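Local coordinates for protein diol-dehydratase (Roseburia inulinivorans, PDB 5I2A) that probably dehydrates 1,2-propanediol as a B12-independent diol dehydratase of the glycyl radical enzyme family, at residues Ala31-Leu36 with Tyr88-Tyr93; Leu347-Gln352 with Pro379-Arg384. All coordinates share one frame; numbering follows the deposited sequence.

From the N terminus the chain passes helix 14-22, enters helix 32-43 and runs on through helix 49-63 before the loop ahead of helix 94-97 returns to close contact 1, Ala31-Leu36 with Tyr88-Tyr93. The excursion between its segments includes helical stretches and no strand. Contact 2 opens much later and closes a shorter excursion, a beta-alpha-beta crossover: strand 346-350 leads through helix 362-374 to strand 380-385. The two contacts follow in series, neither nested nor crossed, with centres about 33 Å apart and nearest atoms about 18 Å apart. Contact 1 ties an N-terminal helix to a loop, while contact 2 joins the first two strands of a mixed sheet.

Contact 1: Ala31-Leu36 with Tyr88-Tyr93; sequences AARAEL and YPEFSY
The Arg33 guanidinium lays one face against the rim of the Tyr88 ring, so that Tyr88 CD2 lies over the guanidinium centre, 3.2 Å from that plane, and turns its edge to the Glu90 carboxylate. Ring and guanidinium planes are 26° apart. Over the same ring, Arg33 CD makes a CH-pi contact 3.9 Å from the Tyr88 centroid. The arginine chain runs extended from CG to NE, CG anti to the backbone N (chi1 -170°), then turns at its end. Its grip on Glu90 is end-on, with two nitrogens: NH1 meets OE2 at 3.0 Å and NH2 meets OE1 at 2.7 Å, each oxygen using its syn lone pair, with the two flat groups nearly coplanar. Glu90 presents this end by bending at chi2 (-96°). Beside the polar pair, Ala34 CB rests on Pro89 CG at 4.1 Å, joining helix 32-43 to the loop before helix 94-97. Outside the two segments, Arg33 NE bonds to Ile278 O and NH1 to Thr87 O, while Tyr88 OH bonds to Gln277 O. An alanine in place of the arginine would probably leave the Glu90 carboxylate without this paired charge and open a gap over the Tyr88 ring. The arrangement is a buried salt bridge: the bidentate pairing is likely to offset the cost of placing both charges inside the protein, and carbonyl oxygens, together with Glu90, fix the rotation of the guanidinium.

Contact 2: Leu347-Gln352 with Pro379-Arg384; sequences LIVGGQ and PSLSIR
Leu347 and Leu381 sit side by side on neighbouring parallel strands, the two outer arms of a beta-alpha-beta crossover that passes through helix 362-374. Leu347 N bonds to Ser380 O and Leu347 O accepts Ser382 N at 2.8 Å; the ladder continues from Val349 N to Ser382 O and from Arg384 N to Val349 O. On one face, Leu347 CD2 meets Leu381 CD1 at 4.1 Å, and Val349 CG2 lies 4.2 Å from Ile383 CG1. Ile348 shares the other face with Ser382, its CG1 against Ser382 CB at 3.5 Å. With CG1 anti to the backbone N (chi1 -158°), Ile348 carries CD1 on to Arg384 CG. Bent at chi3 (47°), Arg384 lays one guanidinium face over the backbone of Gly351 and Gln352, where Arg384 NE comes 3.6 Å from Gly351 CA.

Outside the pair, helix 362-374 covers the leucine face through Cys367 and Ile368, and helix 391-402 packs on Leu381 and Ile383. Ser382 OG bonds to Asn346 OD1. Asp413 holds the far end of Arg384, its OD2 taking both Arg384 NH2, in a salt bridge, and Gln352 NE2, in a hydrogen bond.

Contact 1: Ala31-Leu36 with Tyr88-Tyr93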
ATOM      1  N   ALA A  31     -22.225  21.037  -1.932  1.00 17.17           N
ATOM      2  CA  ALA A  31     -22.131  19.690  -1.376  1.00 17.93           C
ATOM      3  C   ALA A  31     -22.087  18.581  -2.421  1.00 19.37           C
ATOM      4  O   ALA A  31     -21.844  17.433  -2.073  1.00 18.38           O
ATOM      5  CB  ALA A  31     -23.299  19.445  -0.431  1.00 20.81           C
ATOM      6  N   ALA A  32     -22.327  18.915  -3.687  1.00 15.72           N
ATOM      7  CA  ALA A  32     -22.485  17.882  -4.706  1.00 16.98           C
ATOM      8  C   ALA A  32     -21.259  16.948  -4.843  1.00 16.79           C
ATOM      9  O   ALA A  32     -21.429  15.745  -4.966  1.00 18.16           O
ATOM     10  CB  ALA A  32     -22.803  18.510  -6.043  1.00 16.08           C
ATOM     11  N   ARG A  33     -20.044  17.491  -4.843  1.00 14.95           N
ATOM     12  CA  ARG A  33     -18.858  16.636  -4.997  1.00 15.11           C
ATOM     13  C   ARG A  33     -18.768  15.611  -3.869  1.00 13.98           C
ATOM     14  O   ARG A  33     -18.488  14.440  -4.107  1.00 14.85           O
ATOM     15  CB  ARG A  33     -17.558  17.454  -5.036  1.00 12.34           C
ATOM     16  CG  ARG A  33     -16.336  16.611  -5.442  1.00 12.83           C
ATOM     17  CD  ARG A  33     -15.016  17.402  -5.422  1.00 13.23           C
ATOM     18  NE  ARG A  33     -13.887  16.527  -5.737  1.00 13.84           N
ATOM     19  CZ  ARG A  33     -13.351  15.659  -4.880  1.00 14.08           C
ATOM     20  NH1 ARG A  33     -13.818  15.567  -3.642  1.00 11.43           N
ATOM     21  NH2 ARG A  33     -12.323  14.901  -5.253  1.00 12.04           N
ATOM     22  N   ALA A  34     -18.994  16.071  -2.646  1.00 14.86           N
ATOM     23  CA  ALA A  34     -18.873  15.204  -1.483  1.00 16.91           C
ATOM     24  C   ALA A  34     -19.896  14.082  -1.572  1.00 18.05           C
ATOM     25  O   ALA A  34     -19.595  12.934  -1.266  1.00 17.25           O
ATOM     26  CB  ALA A  34     -19.047  15.999  -0.204  1.00 13.38           C
ATOM     27  N   GLU A  35     -21.104  14.412  -2.017  1.00 18.41           N
ATOM     28  CA  GLU A  35     -22.127  13.389  -2.205  1.00 19.62           C
ATOM     29  C   GLU A  35     -21.719  12.378  -3.275  1.00 16.84           C
ATOM     30  O   GLU A  35     -21.897  11.177  -3.104  1.00 20.41           O
ATOM     31  CB  GLU A  35     -23.469  14.026  -2.577  1.00 18.93           C
ATOM     32  CG  GLU A  35     -24.089  14.769  -1.410  1.00 18.86           C
ATOM     33  CD  GLU A  35     -25.453  15.352  -1.728  1.00 24.11           C
ATOM     34  OE1 GLU A  35     -25.734  15.626  -2.905  1.00 21.49           O
ATOM     35  OE2 GLU A  35     -26.243  15.521  -0.785  1.00 24.67           O
ATOM     36  N   LEU A  36     -21.168  12.862  -4.377  1.00 12.69           N
ATOM     37  CA  LEU A  36     -20.834  11.980  -5.477  1.00 14.91           C
ATOM     38  C   LEU A  36     -19.613  11.092  -5.194  1.00 15.90           C
ATOM     39  O   LEU A  36     -19.597   9.932  -5.594  1.00 17.21           O
ATOM     40  CB  LEU A  36     -20.618  12.788  -6.756  1.00 15.75           C
ATOM     41  CG  LEU A  36     -21.899  13.444  -7.303  1.00 17.07           C
ATOM     42  CD1 LEU A  36     -21.560  14.464  -8.383  1.00 15.36           C
ATOM     43  CD2 LEU A  36     -22.881  12.394  -7.829  1.00 17.10           C
ATOM     44  N   TYR A  88     -13.852  18.295  -0.210  1.00 13.06           N
ATOM     45  CA  TYR A  88     -12.953  17.187  -0.506  1.00 11.92           C
ATOM     46  C   TYR A  88     -12.752  16.345   0.765  1.00 13.98           C
ATOM     47  O   TYR A  88     -11.676  16.343   1.373  1.00 14.38           O
ATOM     48  CB  TYR A  88     -11.616  17.730  -1.079  1.00 12.19           C
ATOM     49  CG  TYR A  88     -11.827  18.486  -2.384  1.00 12.78           C
ATOM     50  CD1 TYR A  88     -12.401  19.755  -2.386  1.00 11.82           C
ATOM     51  CD2 TYR A  88     -11.478  17.925  -3.614  1.00 12.86           C
ATOM     52  CE1 TYR A  88     -12.647  20.434  -3.560  1.00 13.18           C
ATOM     53  CE2 TYR A  88     -11.702  18.605  -4.805  1.00 12.14           C
ATOM     54  CZ  TYR A  88     -12.289  19.868  -4.766  1.00 13.45           C
ATOM     55  OH  TYR A  88     -12.542  20.567  -5.909  1.00 15.32           O
ATOM     56  N   PRO A  89     -13.807  15.629   1.179  1.00 13.85           N
ATOM     57  CA  PRO A  89     -13.756  14.882   2.439  1.00 13.56           C
ATOM     58  C   PRO A  89     -12.746  13.734   2.425  1.00 14.05           C
ATOM     59  O   PRO A  89     -12.424  13.225   3.496  1.00 14.12           O
ATOM     60  CB  PRO A  89     -15.186  14.337   2.585  1.00 13.88           C
ATOM     61  CG  PRO A  89     -15.682  14.218   1.192  1.00 13.79           C
ATOM     62  CD  PRO A  89     -15.083  15.424   0.472  1.00 13.08           C
ATOM     63  N   GLU A  90     -12.259  13.333   1.252  1.00 14.95           N
ATOM     64  CA  GLU A  90     -11.245  12.277   1.183  1.00 13.37           C
ATOM     65  C   GLU A  90      -9.957  12.714   1.899  1.00 16.57           C
ATOM     66  O   GLU A  90      -9.168  11.881   2.332  1.00 11.40           O
ATOM     67  CB  GLU A  90     -10.942  11.884  -0.272  1.00 13.01           C
ATOM     68  CG  GLU A  90     -10.249  12.955  -1.119  1.00 12.58           C
ATOM     69  CD  GLU A  90     -11.223  13.787  -1.965  1.00 12.97           C
ATOM     70  OE1 GLU A  90     -10.894  14.112  -3.121  1.00 12.59           O
ATOM     71  OE2 GLU A  90     -12.314  14.118  -1.467  1.00 14.69           O
ATOM     72  N   PHE A  91      -9.747  14.021   2.024  1.00 14.99           N
ATOM     73  CA  PHE A  91      -8.556  14.524   2.713  1.00 13.83           C
ATOM     74  C   PHE A  91      -8.886  14.883   4.155  1.00 12.39           C
ATOM     75  O   PHE A  91      -8.232  14.404   5.066  1.00 15.26           O
ATOM     76  CB  PHE A  91      -7.956  15.726   1.974  1.00 11.36           C
ATOM     77  CG  PHE A  91      -7.599  15.426   0.542  1.00 11.35           C
ATOM     78  CD1 PHE A  91      -6.595  14.521   0.239  1.00 10.70           C
ATOM     79  CD2 PHE A  91      -8.290  16.026  -0.502  1.00 11.66           C
ATOM     80  CE1 PHE A  91      -6.278  14.213  -1.088  1.00 10.29           C
ATOM     81  CE2 PHE A  91      -7.978  15.738  -1.824  1.00 10.51           C
ATOM     82  CZ  PHE A  91      -6.976  14.836  -2.122  1.00 12.56           C
ATOM     83  N   SER A  92      -9.909  15.713   4.352  1.00 12.35           N
ATOM     84  CA  SER A  92     -10.389  16.060   5.690  1.00 13.86           C
ATOM     85  C   SER A  92     -11.750  16.738   5.592  1.00 14.13           C
ATOM     86  O   SER A  92     -12.120  17.234   4.529  1.00 15.24           O
ATOM     87  CB  SER A  92      -9.412  16.979   6.416  1.00 12.29           C
ATOM     88  OG  SER A  92      -9.406  18.265   5.819  1.00 15.35           O
ATOM     89  N   TYR A  93     -12.488  16.759   6.700  1.00 12.80           N
ATOM     90  CA  TYR A  93     -13.784  17.437   6.722  1.00 15.10           C
ATOM     91  C   TYR A  93     -14.199  17.921   8.109  1.00 17.29           C
ATOM     92  O   TYR A  93     -15.073  18.770   8.216  1.00 18.30           O
ATOM     93  CB  TYR A  93     -14.874  16.521   6.177  1.00 14.34           C
ATOM     94  CG  TYR A  93     -15.133  15.345   7.078  1.00 16.60           C
ATOM     95  CD1 TYR A  93     -16.028  15.444   8.144  1.00 16.90           C
ATOM     96  CD2 TYR A  93     -14.470  14.136   6.880  1.00 14.81           C
ATOM     97  CE1 TYR A  93     -16.262  14.368   8.994  1.00 20.25           C
ATOM     98  CE2 TYR A  93     -14.700  13.046   7.726  1.00 17.94           C
ATOM     99  CZ  TYR A  93     -15.594  13.173   8.775  1.00 21.44           C
ATOM    100  OH  TYR A  93     -15.828  12.116   9.614  1.00 26.75           O
TER

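Contact 2: Leu347-Gln352 with Pro379-Arg384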
ATOM      1  N   LEU A 347       1.256  31.442 -14.166  1.00 13.41           N
ATOM      2  CA  LEU A 347       1.332  31.427 -15.617  1.00 11.91           C
ATOM      3  C   LEU A 347       2.431  32.383 -16.012  1.00 13.32           C
ATOM      4  O   LEU A 347       2.427  33.556 -15.620  1.00 13.25           O
ATOM      5  CB  LEU A 347      -0.013  31.822 -16.256  1.00 11.90           C
ATOM      6  CG  LEU A 347      -0.171  31.687 -17.779  1.00 11.75           C
ATOM      7  CD1 LEU A 347      -1.652  31.464 -18.138  1.00 11.35           C
ATOM      8  CD2 LEU A 347       0.357  32.893 -18.533  1.00 10.30           C
ATOM      9  N   ILE A 348       3.382  31.880 -16.786  1.00 14.08           N
ATOM     10  CA  ILE A 348       4.604  32.628 -17.041  1.00 11.96           C
ATOM     11  C   ILE A 348       4.762  32.926 -18.538  1.00 13.75           C
ATOM     12  O   ILE A 348       4.282  32.171 -19.383  1.00 12.27           O
ATOM     13  CB  ILE A 348       5.831  31.854 -16.509  1.00 12.88           C
ATOM     14  CG1 ILE A 348       7.019  32.790 -16.263  1.00 14.12           C
ATOM     15  CG2 ILE A 348       6.198  30.715 -17.436  1.00 11.13           C
ATOM     16  CD1 ILE A 348       7.932  32.272 -15.164  1.00 13.02           C
ATOM     17  N   VAL A 349       5.419  34.039 -18.857  1.00 15.16           N
ATOM     18  CA  VAL A 349       5.707  34.381 -20.245  1.00 13.33           C
ATOM     19  C   VAL A 349       7.201  34.612 -20.465  1.00 15.63           C
ATOM     20  O   VAL A 349       7.948  34.887 -19.525  1.00 15.12           O
ATOM     21  CB  VAL A 349       4.936  35.641 -20.705  1.00 13.99           C
ATOM     22  CG1 VAL A 349       3.438  35.445 -20.547  1.00 13.79           C
ATOM     23  CG2 VAL A 349       5.396  36.844 -19.941  1.00 11.79           C
ATOM     24  N   GLY A 350       7.628  34.515 -21.719  1.00 15.62           N
ATOM     25  CA  GLY A 350       8.999  34.813 -22.065  1.00 14.25           C
ATOM     26  C   GLY A 350       9.999  33.771 -21.594  1.00 12.76           C
ATOM     27  O   GLY A 350       9.641  32.630 -21.323  1.00 15.87           O
ATOM     28  N   GLY A 351      11.259  34.178 -21.498  1.00 13.69           N
ATOM     29  CA  GLY A 351      12.334  33.268 -21.178  1.00 15.03           C
ATOM     30  C   GLY A 351      13.049  32.819 -22.438  1.00 18.05           C
ATOM     31  O   GLY A 351      13.111  33.569 -23.406  1.00 17.96           O
ATOM     32  N   GLN A 352      13.563  31.593 -22.410  1.00 16.49           N
ATOM     33  CA  GLN A 352      14.344  31.006 -23.496  1.00 20.21           C
ATOM     34  C   GLN A 352      13.670  29.793 -24.086  1.00 19.02           C
ATOM     35  O   GLN A 352      12.899  29.105 -23.415  1.00 19.10           O
ATOM     36  CB  GLN A 352      15.736  30.584 -23.014  1.00 17.41           C
ATOM     37  CG  GLN A 352      16.531  31.672 -22.341  1.00 17.04           C
ATOM     38  CD  GLN A 352      17.813  31.153 -21.699  1.00 21.19           C
ATOM     39  OE1 GLN A 352      18.635  30.504 -22.352  1.00 21.58           O
ATOM     40  NE2 GLN A 352      17.990  31.450 -20.420  1.00 16.64           N
ATOM     41  N   PRO A 379      -4.666  34.935 -13.215  1.00 16.13           N
ATOM     42  CA  PRO A 379      -3.566  34.061 -12.790  1.00 12.09           C
ATOM     43  C   PRO A 379      -2.434  34.852 -12.143  1.00 13.13           C
ATOM     44  O   PRO A 379      -2.404  36.087 -12.252  1.00 13.70           O
ATOM     45  CB  PRO A 379      -3.099  33.415 -14.098  1.00 14.53           C
ATOM     46  CG  PRO A 379      -3.448  34.463 -15.162  1.00 16.66           C
ATOM     47  CD  PRO A 379      -4.748  35.059 -14.683  1.00 13.38           C
ATOM     48  N   SER A 380      -1.533  34.148 -11.464  1.00 11.50           N
ATOM     49  CA  SER A 380      -0.338  34.760 -10.924  1.00 12.54           C
ATOM     50  C   SER A 380       0.669  34.881 -12.074  1.00 14.75           C
ATOM     51  O   SER A 380       1.546  34.018 -12.272  1.00 12.85           O
ATOM     52  CB  SER A 380       0.231  33.946  -9.746  1.00 12.72           C
ATOM     53  OG  SER A 380      -0.696  33.846  -8.669  1.00 13.93           O
ATOM     54  N   LEU A 381       0.518  35.958 -12.837  1.00 12.78           N
ATOM     55  CA  LEU A 381       1.341  36.206 -14.008  1.00 13.56           C
ATOM     56  C   LEU A 381       2.811  36.397 -13.652  1.00 15.61           C
ATOM     57  O   LEU A 381       3.167  37.123 -12.726  1.00 12.77           O
ATOM     58  CB  LEU A 381       0.834  37.432 -14.770  1.00 12.64           C
ATOM     59  CG  LEU A 381       1.522  37.687 -16.103  1.00 13.61           C
ATOM     60  CD1 LEU A 381       1.165  36.591 -17.086  1.00 13.19           C
ATOM     61  CD2 LEU A 381       1.122  39.060 -16.652  1.00 14.05           C
ATOM     62  N   SER A 382       3.662  35.740 -14.415  1.00 12.35           N
ATOM     63  CA  SER A 382       5.089  35.801 -14.180  1.00 11.54           C
ATOM     64  C   SER A 382       5.854  36.082 -15.465  1.00 12.75           C
ATOM     65  O   SER A 382       5.357  35.839 -16.565  1.00 13.94           O
ATOM     66  CB  SER A 382       5.561  34.485 -13.569  1.00 12.00           C
ATOM     67  OG  SER A 382       4.913  34.247 -12.349  1.00 13.38           O
ATOM     68  N   ILE A 383       7.077  36.567 -15.330  1.00 12.76           N
ATOM     69  CA  ILE A 383       7.937  36.699 -16.487  1.00 12.72           C
ATOM     70  C   ILE A 383       9.326  36.131 -16.194  1.00 14.19           C
ATOM     71  O   ILE A 383       9.887  36.334 -15.116  1.00 13.54           O
ATOM     72  CB  ILE A 383       8.034  38.179 -16.958  1.00 14.51           C
ATOM     73  CG1 ILE A 383       8.898  38.286 -18.219  1.00 11.37           C
ATOM     74  CG2 ILE A 383       8.548  39.084 -15.828  1.00 10.59           C
ATOM     75  CD1 ILE A 383       8.763  39.637 -18.937  1.00 13.45           C
ATOM     76  N   ARG A 384       9.849  35.370 -17.143  1.00 14.43           N
ATOM     77  CA  ARG A 384      11.215  34.891 -17.064  1.00 13.65           C
ATOM     78  C   ARG A 384      12.150  35.936 -17.666  1.00 17.08           C
ATOM     79  O   ARG A 384      12.024  36.284 -18.828  1.00 16.26           O
ATOM     80  CB  ARG A 384      11.368  33.554 -17.795  1.00 12.92           C
ATOM     81  CG  ARG A 384      10.819  32.364 -17.038  1.00 11.48           C
ATOM     82  CD  ARG A 384      10.969  31.062 -17.834  1.00 13.18           C
ATOM     83  NE  ARG A 384      12.304  30.905 -18.406  1.00 13.55           N
ATOM     84  CZ  ARG A 384      12.692  29.837 -19.099  1.00 13.84           C
ATOM     85  NH1 ARG A 384      11.859  28.816 -19.294  1.00 11.46           N
ATOM     86  NH2 ARG A 384      13.914  29.794 -19.604  1.00 13.09           N
TER